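Local coordinates for protein transcriptional regulator, ROK family (Vibrio cholerae O1 biovar eltor, PDB 1Z05) that probably binds DNA and regulates the transcription of genes of carbohydrate metabolism, and carries a bound zinc ion, at residues S171-T175 against P408-I413; Q299-R303 against D336-Q340; P358-G364 against L394-S399; G178-S182 against Q258-N263. One frame throughout, in Å; residues are numbered along the deposited sequence.

Contact 1 of 4, residues S171-T175 against P408-I413; sequences SIAIT and PGAALI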
loop_
_atom_site.group_PDB
_atom_site.type_symbol
_atom_site.label_atom_id
_atom_site.label_comp_id
_atom_site.label_asym_id
_atom_site.label_seq_id
_atom_site.Cartn_x
_atom_site.Cartn_y
_atom_site.Cartn_z
ATOM N N SER A 171 14.131 11.771 -21.157
ATOM C CA SER A 171 13.314 12.116 -19.992
ATOM C C SER A 171 14.144 12.810 -18.920
ATOM O O SER A 171 15.378 12.810 -18.974
ATOM C CB SER A 171 12.698 10.840 -19.394
ATOM O OG SER A 171 13.716 9.892 -19.111
ATOM N N ILE A 172 13.444 13.376 -17.939
ATOM C CA ILE A 172 14.048 14.014 -16.783
ATOM C C ILE A 172 13.363 13.487 -15.524
ATOM O O ILE A 172 12.137 13.458 -15.439
ATOM C CB ILE A 172 13.926 15.565 -16.853
ATOM C CG1 ILE A 172 14.786 16.116 -18.000
ATOM C CG2 ILE A 172 14.333 16.215 -15.520
ATOM C CD1 ILE A 172 14.518 17.564 -18.387
ATOM N N ALA A 173 14.169 13.044 -14.566
ATOM C CA ALA A 173 13.677 12.686 -13.246
ATOM C C ALA A 173 14.185 13.703 -12.231
ATOM O O ALA A 173 15.322 14.173 -12.325
ATOM C CB ALA A 173 14.118 11.261 -12.885
ATOM N N ILE A 174 13.328 14.073 -11.284
ATOM C CA ILE A 174 13.722 14.974 -10.203
ATOM C C ILE A 174 13.153 14.479 -8.875
ATOM O O ILE A 174 11.964 14.160 -8.777
ATOM C CB ILE A 174 13.386 16.481 -10.510
ATOM C CG1 ILE A 174 13.841 17.409 -9.370
ATOM C CG2 ILE A 174 11.906 16.697 -10.877
ATOM C CD1 ILE A 174 14.178 18.841 -9.844
ATOM N N THR A 175 14.028 14.372 -7.877
ATOM C CA THR A 175 13.637 13.909 -6.551
ATOM C C THR A 175 13.990 14.992 -5.549
ATOM O O THR A 175 14.889 15.804 -5.791
ATOM C CB THR A 175 14.319 12.563 -6.178
ATOM O OG1 THR A 175 15.743 12.701 -6.303
ATOM C CG2 THR A 175 13.841 11.450 -7.114
ATOM N N PRO A 408 17.959 7.641 -7.117
ATOM C CA PRO A 408 16.505 7.620 -6.991
ATOM C C PRO A 408 15.776 8.053 -8.266
ATOM O O PRO A 408 14.800 7.424 -8.643
ATOM C CB PRO A 408 16.235 8.607 -5.841
ATOM C CG PRO A 408 17.458 8.532 -5.003
ATOM C CD PRO A 408 18.588 8.382 -5.999
ATOM N N GLY A 409 16.257 9.101 -8.941
ATOM C CA GLY A 409 15.636 9.526 -10.191
ATOM C C GLY A 409 15.810 8.487 -11.287
ATOM O O GLY A 409 14.908 8.273 -12.105
ATOM N N ALA A 410 16.970 7.832 -11.288
ATOM C CA ALA A 410 17.246 6.738 -12.225
ATOM C C ALA A 410 16.220 5.606 -12.101
ATOM O O ALA A 410 15.772 5.061 -13.110
ATOM C CB ALA A 410 18.678 6.214 -12.037
ATOM N N ALA A 411 15.838 5.290 -10.863
ATOM C CA ALA A 411 14.826 4.279 -10.567
ATOM C C ALA A 411 13.457 4.623 -11.140
ATOM O O ALA A 411 12.753 3.749 -11.644
ATOM C CB ALA A 411 14.730 4.066 -9.069
ATOM N N LEU A 412 13.078 5.899 -11.058
ATOM C CA LEU A 412 11.818 6.378 -11.623
ATOM C C LEU A 412 11.771 6.133 -13.136
ATOM O O LEU A 412 10.735 5.764 -13.675
ATOM C CB LEU A 412 11.641 7.887 -11.373
ATOM C CG LEU A 412 11.489 8.395 -9.938
ATOM C CD1 LEU A 412 11.284 9.900 -9.945
ATOM C CD2 LEU A 412 10.316 7.702 -9.235
ATOM N N ILE A 413 12.891 6.388 -13.800
ATOM C CA ILE A 413 13.023 6.215 -15.256
ATOM C C ILE A 413 12.987 4.725 -15.614
ATOM O O ILE A 413 12.256 4.319 -16.516
ATOM C CB ILE A 413 14.325 6.886 -15.799
ATOM C CG1 ILE A 413 14.299 8.414 -15.577
ATOM C CG2 ILE A 413 14.572 6.564 -17.294
ATOM C CD1 ILE A 413 12.989 9.093 -15.947
HETATM O O HOH W 1 17.262 11.892 -8.392
#
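A173 on the strand and G409 on the helix mark the point where the two backbones come together, with their CA atoms 4.8 Å apart. The helix axis passes 7.2 Å from the strand axis, and the N-to-C directions differ by 134°. This is close for a helix on a strand. It is possible because A173 meets a glycine: the methyl CB of A173 rests on G409 O at 3.2 Å. S171, A173 and T175 all face the helix. I413 CD1 reaches S171 OG at 3.3 Å and also lies 3.9 Å from A173 CB. At the other end T175 turns CG2, which is anti to its carbonyl carbon, onto P408 CB at 3.9 Å. The two side chains meet roughly at a right angle. L412 CD1 touches the same methyl. T175 OG1 lies 2.7 Å from a water, which also accepts a weak bond from G409 N. I172 and I174 face the other side of the sheet, where they pack on helix 200-208. S171 and A173 bond through their backbones to strand 108-116. A strand between helices on both faces is the layered alpha/beta core of the actin-like ATPase fold of ROK proteins.

Contact 2 of 4, residues Q299-R303 against D336-Q340; sequences QVTAR and DVIQQ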
loop_
_atom_site.group_PDB
_atom_site.type_symbol
_atom_site.label_atom_id
_atom_site.label_comp_id
_atom_site.label_asym_id
_atom_site.label_seq_id
_atom_site.Cartn_x
_atom_site.Cartn_y
_atom_site.Cartn_z
ATOM N N GLN A 299 21.770 15.932 22.183
ATOM C CA GLN A 299 21.916 15.004 23.308
ATOM C C GLN A 299 23.369 14.931 23.756
ATOM O O GLN A 299 23.667 15.002 24.946
ATOM C CB GLN A 299 21.439 13.603 22.926
ATOM C CG GLN A 299 19.945 13.376 23.080
ATOM C CD GLN A 299 19.494 12.076 22.441
ATOM O OE1 GLN A 299 20.130 11.032 22.614
ATOM N NE2 GLN A 299 18.390 12.132 21.699
ATOM N N VAL A 300 24.258 14.788 22.780
ATOM C CA VAL A 300 25.696 14.737 23.007
ATOM C C VAL A 300 26.142 16.033 23.687
ATOM O O VAL A 300 26.813 15.998 24.715
ATOM C CB VAL A 300 26.453 14.502 21.665
ATOM C CG1 VAL A 300 27.962 14.706 21.827
ATOM C CG2 VAL A 300 26.158 13.108 21.138
ATOM N N THR A 301 25.727 17.170 23.130
ATOM C CA THR A 301 26.032 18.480 23.712
ATOM C C THR A 301 25.546 18.600 25.157
ATOM O O THR A 301 26.269 19.109 26.000
ATOM C CB THR A 301 25.443 19.638 22.863
ATOM O OG1 THR A 301 25.875 19.500 21.507
ATOM C CG2 THR A 301 25.897 20.987 23.385
ATOM N N ALA A 302 24.334 18.129 25.441
ATOM C CA ALA A 302 23.779 18.224 26.801
ATOM C C ALA A 302 24.530 17.352 27.818
ATOM O O ALA A 302 24.783 17.773 28.941
ATOM C CB ALA A 302 22.282 17.880 26.801
ATOM N N ARG A 303 24.895 16.139 27.419
ATOM C CA ARG A 303 25.544 15.204 28.352
ATOM C C ARG A 303 26.975 15.636 28.679
ATOM O O ARG A 303 27.436 15.468 29.810
ATOM C CB ARG A 303 25.475 13.773 27.810
ATOM C CG ARG A 303 24.037 13.239 27.709
ATOM C CD ARG A 303 23.939 11.850 27.061
ATOM N NE ARG A 303 24.526 10.847 27.944
ATOM C CZ ARG A 303 24.416 9.531 27.795
ATOM N NH1 ARG A 303 23.717 9.019 26.787
ATOM N NH2 ARG A 303 25.012 8.725 28.673
ATOM N N ASP A 336 26.914 4.962 23.851
ATOM C CA ASP A 336 25.629 5.033 24.559
ATOM C C ASP A 336 24.558 5.854 23.819
ATOM O O ASP A 336 23.375 5.487 23.795
ATOM C CB ASP A 336 25.832 5.586 25.970
ATOM C CG ASP A 336 24.664 5.267 26.887
ATOM O OD1 ASP A 336 24.391 4.056 27.122
ATOM O OD2 ASP A 336 24.023 6.229 27.378
ATOM N N VAL A 337 24.979 6.968 23.232
ATOM C CA VAL A 337 24.093 7.809 22.415
ATOM C C VAL A 337 23.577 7.042 21.180
ATOM O O VAL A 337 22.382 7.065 20.885
ATOM C CB VAL A 337 24.797 9.136 22.020
ATOM C CG1 VAL A 337 23.992 9.920 20.973
ATOM C CG2 VAL A 337 25.038 10.001 23.257
ATOM N N ILE A 338 24.466 6.349 20.477
ATOM C CA ILE A 338 24.058 5.530 19.320
ATOM C C ILE A 338 23.125 4.365 19.693
ATOM O O ILE A 338 22.192 4.029 18.938
ATOM C CB ILE A 338 25.292 5.032 18.498
ATOM C CG1 ILE A 338 26.041 6.220 17.860
ATOM C CG2 ILE A 338 24.882 4.037 17.414
ATOM C CD1 ILE A 338 25.143 7.210 17.123
ATOM N N GLN A 339 23.382 3.734 20.838
ATOM C CA GLN A 339 22.529 2.635 21.315
ATOM C C GLN A 339 21.126 3.137 21.644
ATOM O O GLN A 339 20.144 2.510 21.260
ATOM C CB GLN A 339 23.168 1.876 22.495
ATOM C CG GLN A 339 24.391 1.069 22.077
ATOM C CD GLN A 339 25.158 0.486 23.251
ATOM O OE1 GLN A 339 25.060 0.972 24.382
ATOM N NE2 GLN A 339 25.939 -0.554 22.981
ATOM N N GLN A 340 21.040 4.274 22.327
ATOM C CA GLN A 340 19.755 4.902 22.629
ATOM C C GLN A 340 18.967 5.246 21.358
ATOM O O GLN A 340 17.759 5.028 21.291
ATOM C CB GLN A 340 19.964 6.152 23.485
ATOM C CG GLN A 340 18.677 6.772 23.996
ATOM C CD GLN A 340 18.912 8.015 24.836
ATOM O OE1 GLN A 340 19.769 8.034 25.722
ATOM N NE2 GLN A 340 18.141 9.061 24.563
HETATM O O HOH W 2 20.596 8.894 21.351
HETATM O O HOH W 3 21.606 10.126 25.035
HETATM O O HOH W 4 17.877 9.257 21.231
#
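Helices 293-305 and 332-356 pass with V300 against V337, their CA atoms 7.1 Å apart; the segment axes stay 11.4 Å apart and their directions differ by 136°. The two valines meet at about a right angle, V300 CG2 lying 3.9 Å from V337 CG1. V300 also packs on I323 and L312, which continue the apolar side of the contact. R303 supplies the charged side. Its guanidinium approaches D336 end-on, and NH1 and NH2 both bond to the single oxygen OD2. The bond from R303 NH1 to D336 OD2 is 2.9 Å and uses the anti lone pair of OD2; the N-H...O angle is 149°. OD2 lies in the guanidinium plane, while the carboxylate stands almost perpendicular to it, at 86°. A bend at chi3 turns the R303 chain toward D336. R303 NH2 has a second salt bridge, to E308. The contact is thus plain helix-helix packing, with a valine pair inside and a salt bridge at its side. Water fills in beside the valines. One water donates to Q299 OE1 and accepts from R303 NH1, each at 3.0 Å. Another accepts from Q299 NE2 at 3.0 Å. Q340 faces Q299 here, but it is modelled in two conformers, so the links of its amide to these waters are doubtful. Q299 NE2 also bonds to V290 O.

Contact 3 of 4, residues P358-G364 against L394-S399; sequences PEKILIG and LKLVES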
loop_
_atom_site.group_PDB
_atom_site.type_symbol
_atom_site.label_atom_id
_atom_site.label_comp_id
_atom_site.label_asym_id
_atom_site.label_seq_id
_atom_site.Cartn_x
_atom_site.Cartn_y
_atom_site.Cartn_z
ATOM N N PRO A 358 7.298 -7.105 6.397
ATOM C CA PRO A 358 8.275 -7.044 5.305
ATOM C C PRO A 358 9.246 -8.224 5.326
ATOM O O PRO A 358 9.414 -8.871 6.367
ATOM C CB PRO A 358 9.032 -5.739 5.580
ATOM C CG PRO A 358 8.942 -5.564 7.047
ATOM C CD PRO A 358 7.604 -6.121 7.454
ATOM N N GLU A 359 9.873 -8.495 4.182
ATOM C CA GLU A 359 10.863 -9.571 4.074
ATOM C C GLU A 359 12.286 -9.052 4.274
ATOM O O GLU A 359 13.224 -9.839 4.379
ATOM C CB GLU A 359 10.767 -10.278 2.721
ATOM C CG GLU A 359 9.397 -10.852 2.390
ATOM C CD GLU A 359 9.301 -11.303 0.950
ATOM O OE1 GLU A 359 8.753 -10.549 0.114
ATOM O OE2 GLU A 359 9.797 -12.413 0.651
ATOM N N LYS A 360 12.445 -7.732 4.333
ATOM C CA LYS A 360 13.775 -7.139 4.491
ATOM C C LYS A 360 13.716 -5.701 4.978
ATOM O O LYS A 360 12.832 -4.938 4.583
ATOM C CB LYS A 360 14.546 -7.212 3.166
ATOM C CG LYS A 360 16.052 -7.266 3.321
ATOM C CD LYS A 360 16.686 -7.584 1.984
ATOM C CE LYS A 360 18.187 -7.677 2.094
ATOM N NZ LYS A 360 18.779 -7.857 0.748
ATOM N N ILE A 361 14.671 -5.340 5.836
ATOM C CA ILE A 361 14.797 -3.977 6.348
ATOM C C ILE A 361 16.135 -3.402 5.910
ATOM O O ILE A 361 17.181 -4.001 6.171
ATOM C CB ILE A 361 14.712 -3.907 7.909
ATOM C CG1 ILE A 361 13.453 -4.602 8.441
ATOM C CG2 ILE A 361 14.812 -2.443 8.395
ATOM C CD1 ILE A 361 12.140 -4.038 7.924
ATOM N N LEU A 362 16.099 -2.245 5.252
ATOM C CA LEU A 362 17.332 -1.524 4.926
ATOM C C LEU A 362 17.419 -0.233 5.720
ATOM O O LEU A 362 16.415 0.453 5.924
ATOM C CB LEU A 362 17.433 -1.189 3.434
ATOM C CG LEU A 362 17.166 -2.211 2.329
ATOM C CD1 LEU A 362 17.654 -1.662 0.998
ATOM C CD2 LEU A 362 17.828 -3.526 2.602
ATOM N N ILE A 363 18.637 0.093 6.137
ATOM C CA ILE A 363 18.928 1.315 6.867
ATOM C C ILE A 363 19.794 2.225 5.990
ATOM O O ILE A 363 20.812 1.801 5.451
ATOM C CB ILE A 363 19.650 0.993 8.215
ATOM C CG1 ILE A 363 18.827 -0.018 9.049
ATOM C CG2 ILE A 363 19.943 2.265 8.999
ATOM C CD1 ILE A 363 17.481 0.539 9.585
ATOM N N GLY A 364 19.371 3.468 5.835
ATOM C CA GLY A 364 20.133 4.438 5.069
ATOM C C GLY A 364 20.406 5.704 5.856
ATOM O O GLY A 364 19.534 6.199 6.584
ATOM N N LEU A 394 14.574 -12.099 9.287
ATOM C CA LEU A 394 14.551 -10.711 8.859
ATOM C C LEU A 394 15.946 -10.105 8.881
ATOM O O LEU A 394 16.528 -9.877 9.944
ATOM C CB LEU A 394 13.576 -9.906 9.728
ATOM C CG LEU A 394 13.062 -8.541 9.266
ATOM C CD1 LEU A 394 12.580 -8.555 7.822
ATOM C CD2 LEU A 394 11.942 -8.101 10.185
ATOM N N LYS A 395 16.480 -9.858 7.687
ATOM C CA LYS A 395 17.790 -9.233 7.547
ATOM C C LYS A 395 17.690 -7.741 7.779
ATOM O O LYS A 395 16.783 -7.086 7.243
ATOM C CB LYS A 395 18.395 -9.507 6.163
ATOM C CG LYS A 395 19.526 -10.527 6.158
ATOM C CD LYS A 395 19.039 -11.931 6.509
ATOM C CE LYS A 395 20.109 -12.982 6.231
ATOM N NZ LYS A 395 20.293 -13.201 4.763
ATOM N N LEU A 396 18.606 -7.231 8.602
ATOM C CA LEU A 396 18.801 -5.791 8.772
ATOM C C LEU A 396 20.084 -5.396 8.050
ATOM O O LEU A 396 21.172 -5.765 8.484
ATOM C CB LEU A 396 18.905 -5.440 10.256
ATOM C CG LEU A 396 18.787 -3.975 10.667
ATOM C CD1 LEU A 396 17.346 -3.524 10.583
ATOM C CD2 LEU A 396 19.296 -3.775 12.076
ATOM N N VAL A 397 19.970 -4.673 6.938
ATOM C CA VAL A 397 21.166 -4.362 6.147
ATOM C C VAL A 397 21.295 -2.897 5.731
ATOM O O VAL A 397 20.299 -2.164 5.631
ATOM C CB VAL A 397 21.357 -5.321 4.912
ATOM C CG1 VAL A 397 21.168 -6.793 5.294
ATOM C CG2 VAL A 397 20.449 -4.964 3.777
ATOM N N GLU A 398 22.538 -2.487 5.493
ATOM C CA GLU A 398 22.840 -1.158 4.975
ATOM C C GLU A 398 22.363 -0.996 3.522
ATOM O O GLU A 398 22.507 -1.907 2.699
ATOM C CB GLU A 398 24.350 -0.884 5.073
ATOM C CG GLU A 398 24.731 0.551 4.751
ATOM C CD GLU A 398 26.237 0.824 4.823
ATOM O OE1 GLU A 398 26.981 -0.012 5.383
ATOM O OE2 GLU A 398 26.670 1.890 4.317
ATOM N N SER A 399 21.805 0.175 3.218
ATOM C CA SER A 399 21.396 0.518 1.862
ATOM C C SER A 399 22.625 0.616 0.965
ATOM O O SER A 399 23.694 1.003 1.423
ATOM C CB SER A 399 20.648 1.857 1.857
ATOM O OG SER A 399 21.545 2.934 2.109
#
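Two parallel strands at the edge of a five-stranded mixed sheet meet here, with I361 beside L396 and L362 beside V397. Strand 395-398 is outermost within the chain. Four backbone hydrogen bonds run between the segments. I361 N bonds to K395 O at 3.1 Å, and V397 N returns a bond to I361 O. I363 N then bonds to V397 O at 2.8 Å, and S399 N to I363 O. I363 O also accepts from N368 ND2. On one face L396 CD1 touches I361 CG2 at 3.5 Å and I363 CG1 at 4.1 Å. L396 has CG anti to its backbone N (chi1 -166°), which carries CD1 toward both isoleucines. Y375 of helix 371-385 covers I363 and L396. On the other face L362 and V397 lie side by side and point the same way. L362 CD2 and V397 CG2 are 3.2 Å apart, tighter than usual. The K360 chain crosses V397 at about a right angle; its NZ forms a salt bridge with D233 and a hydrogen bond with H230 O. Before the strand, L394 CD1 lies against P358 O at 3.5 Å. Helix 371-385 lies between the strands in sequence and packs on the sheet: the beta-alpha-beta crossover typical of actin-like ATPase domains.

Contact 4 of 4, residues G178-S182 against Q258-N263; sequences GLVNS and QGRHGN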
loop_
_atom_site.group_PDB
_atom_site.type_symbol
_atom_site.label_atom_id
_atom_site.label_comp_id
_atom_site.label_asym_id
_atom_site.label_seq_id
_atom_site.Cartn_x
_atom_site.Cartn_y
_atom_site.Cartn_z
ATOM N N GLY A 178 10.001 16.413 0.959
ATOM C CA GLY A 178 8.739 17.148 1.033
ATOM C C GLY A 178 7.517 16.407 0.525
ATOM O O GLY A 178 7.587 15.222 0.220
ATOM N N LEU A 179 6.390 17.111 0.443
ATOM C CA LEU A 179 5.145 16.507 -0.040
ATOM C C LEU A 179 5.046 16.632 -1.555
ATOM O O LEU A 179 5.054 17.739 -2.102
ATOM C CB LEU A 179 3.916 17.133 0.640
ATOM C CG LEU A 179 3.817 17.122 2.169
ATOM C CD1 LEU A 179 2.500 17.752 2.635
ATOM C CD2 LEU A 179 3.973 15.718 2.759
ATOM N N VAL A 180 4.963 15.493 -2.227
ATOM C CA VAL A 180 5.023 15.454 -3.684
ATOM C C VAL A 180 3.886 14.594 -4.231
ATOM O O VAL A 180 3.704 13.438 -3.819
ATOM C CB VAL A 180 6.408 14.936 -4.184
ATOM C CG1 VAL A 180 6.461 14.829 -5.706
ATOM C CG2 VAL A 180 7.563 15.802 -3.643
ATOM N N ASN A 181 3.104 15.178 -5.134
ATOM C CA ASN A 181 2.149 14.418 -5.928
ATOM C C ASN A 181 2.826 14.006 -7.235
ATOM O O ASN A 181 3.013 14.829 -8.142
ATOM C CB ASN A 181 0.882 15.239 -6.189
ATOM C CG ASN A 181 -0.215 14.432 -6.888
ATOM O OD1 ASN A 181 0.052 13.608 -7.767
ATOM N ND2 ASN A 181 -1.456 14.674 -6.498
ATOM N N SER A 182 3.206 12.733 -7.311
ATOM C CA SER A 182 3.932 12.174 -8.453
ATOM C C SER A 182 3.105 12.103 -9.734
ATOM O O SER A 182 3.614 12.391 -10.826
ATOM C CB SER A 182 4.452 10.773 -8.115
ATOM O OG SER A 182 5.659 10.871 -7.398
ATOM N N GLN A 258 3.497 5.387 -2.285
ATOM C CA GLN A 258 3.788 6.810 -2.343
ATOM C C GLN A 258 2.665 7.623 -1.726
ATOM O O GLN A 258 2.916 8.463 -0.872
ATOM C CB GLN A 258 4.081 7.270 -3.778
ATOM C CG GLN A 258 5.469 6.862 -4.285
ATOM C CD GLN A 258 5.853 7.502 -5.612
ATOM O OE1 GLN A 258 4.996 7.856 -6.418
ATOM N NE2 GLN A 258 7.151 7.638 -5.846
ATOM N N GLY A 259 1.432 7.353 -2.147
ATOM C CA GLY A 259 0.283 8.144 -1.738
ATOM C C GLY A 259 0.210 9.412 -2.566
ATOM O O GLY A 259 1.155 9.748 -3.285
ATOM N N ARG A 260 -0.919 10.107 -2.454
ATOM C CA ARG A 260 -1.173 11.383 -3.125
ATOM C C ARG A 260 -0.184 12.494 -2.742
ATOM O O ARG A 260 -0.005 13.453 -3.495
ATOM C CB ARG A 260 -2.619 11.843 -2.847
ATOM C CG ARG A 260 -2.923 12.185 -1.365
ATOM C CD ARG A 260 -4.424 12.084 -1.049
ATOM N NE ARG A 260 -4.779 12.598 0.279
ATOM C CZ ARG A 260 -4.720 11.901 1.417
ATOM N NH1 ARG A 260 -4.306 10.640 1.420
ATOM N NH2 ARG A 260 -5.073 12.471 2.568
ATOM N N HIS A 261 0.437 12.375 -1.571
ATOM C CA HIS A 261 1.366 13.400 -1.099
ATOM C C HIS A 261 2.796 12.877 -0.934
ATOM O O HIS A 261 3.663 13.581 -0.410
ATOM C CB HIS A 261 0.864 14.036 0.207
ATOM C CG HIS A 261 -0.467 14.724 0.085
ATOM N ND1 HIS A 261 -1.320 14.889 1.157
ATOM C CD2 HIS A 261 -1.093 15.280 -0.981
ATOM C CE1 HIS A 261 -2.409 15.524 0.759
ATOM N NE2 HIS A 261 -2.297 15.773 -0.534
ATOM N N GLY A 262 3.042 11.649 -1.390
ATOM C CA GLY A 262 4.381 11.060 -1.352
ATOM C C GLY A 262 4.936 10.899 0.051
ATOM O O GLY A 262 6.150 10.965 0.253
ATOM N N ASN A 263 4.037 10.695 1.017
ATOM C CA ASN A 263 4.383 10.699 2.432
ATOM C C ASN A 263 3.990 9.415 3.174
ATOM O O ASN A 263 4.023 9.376 4.416
ATOM C CB ASN A 263 3.739 11.913 3.116
ATOM C CG ASN A 263 2.214 11.897 3.039
ATOM O OD1 ASN A 263 1.616 11.073 2.339
ATOM N ND2 ASN A 263 1.583 12.824 3.749
HETATM O O HOH W 5 6.986 12.977 2.495
HETATM O O HOH W 6 3.490 10.942 -4.712
HETATM O O HOH W 7 -2.159 15.994 -3.828
#
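G178 and G262 are joined by a water at the start of a contact between a short beta hairpin strand and a type I beta turn. Strand 179-181 pairs antiparallel with strand 186-189; the turn runs from G259 to G262. The water donates to G178 O and, at 3.1 Å, to G262 O. G178 O also accepts from N216 ND2. L179 comes next. Its CD2 lies 3.8 Å from N263 CB, and its CA approaches H261 O. L188 touches both L179 and H261. V180 makes the direct hydrogen bond of the contact, from its N to H261 O at 2.9 Å. The donor stands well above the carbonyl plane and the N-H...O angle is 145°, so the bond is bent. V180 O accepts from a second water at 2.7 Å. The same water donates to G259 O and accepts from S182 N, which ties the strand end to the start of the turn. V180 points its CB away from the turn, and its side chain packs on V214. N181 sets CB against R260 O at 3.4 Å, and its ND2 gives a bond to a third water, which donates weakly to R260 O. N181 OD1 bonds to Q184 N. The turn also faces the dimer interface, where R260 NH2 bonds to N357 O of the second subunit. S182 OG bonds to V214 O and lies 3.2 Å from Q258 OE1.

How the contacts relate
Contact 1 is the most buried of the four; contacts 2, 3 and 4 are partly buried. Contacts 1 and 3 each involve a different five-stranded sheet. Contact 1 brings a helix close to its sheet where A173 meets G409, with larger apolar side chains around, while contact 3 adds an edge strand by backbone bonds. Strand 395-398 of contact 3 is followed in the chain by helix 407-418 of contact 1. Contact 4 adjoins contact 1 in sequence, through strands 168-176 and 179-181, but relies on water and backbone atoms. Contact 2 lies farthest out, about 37 Å between centres from contact 1, and adds a salt bridge. Contacts 3 and 4 both reach the second subunit.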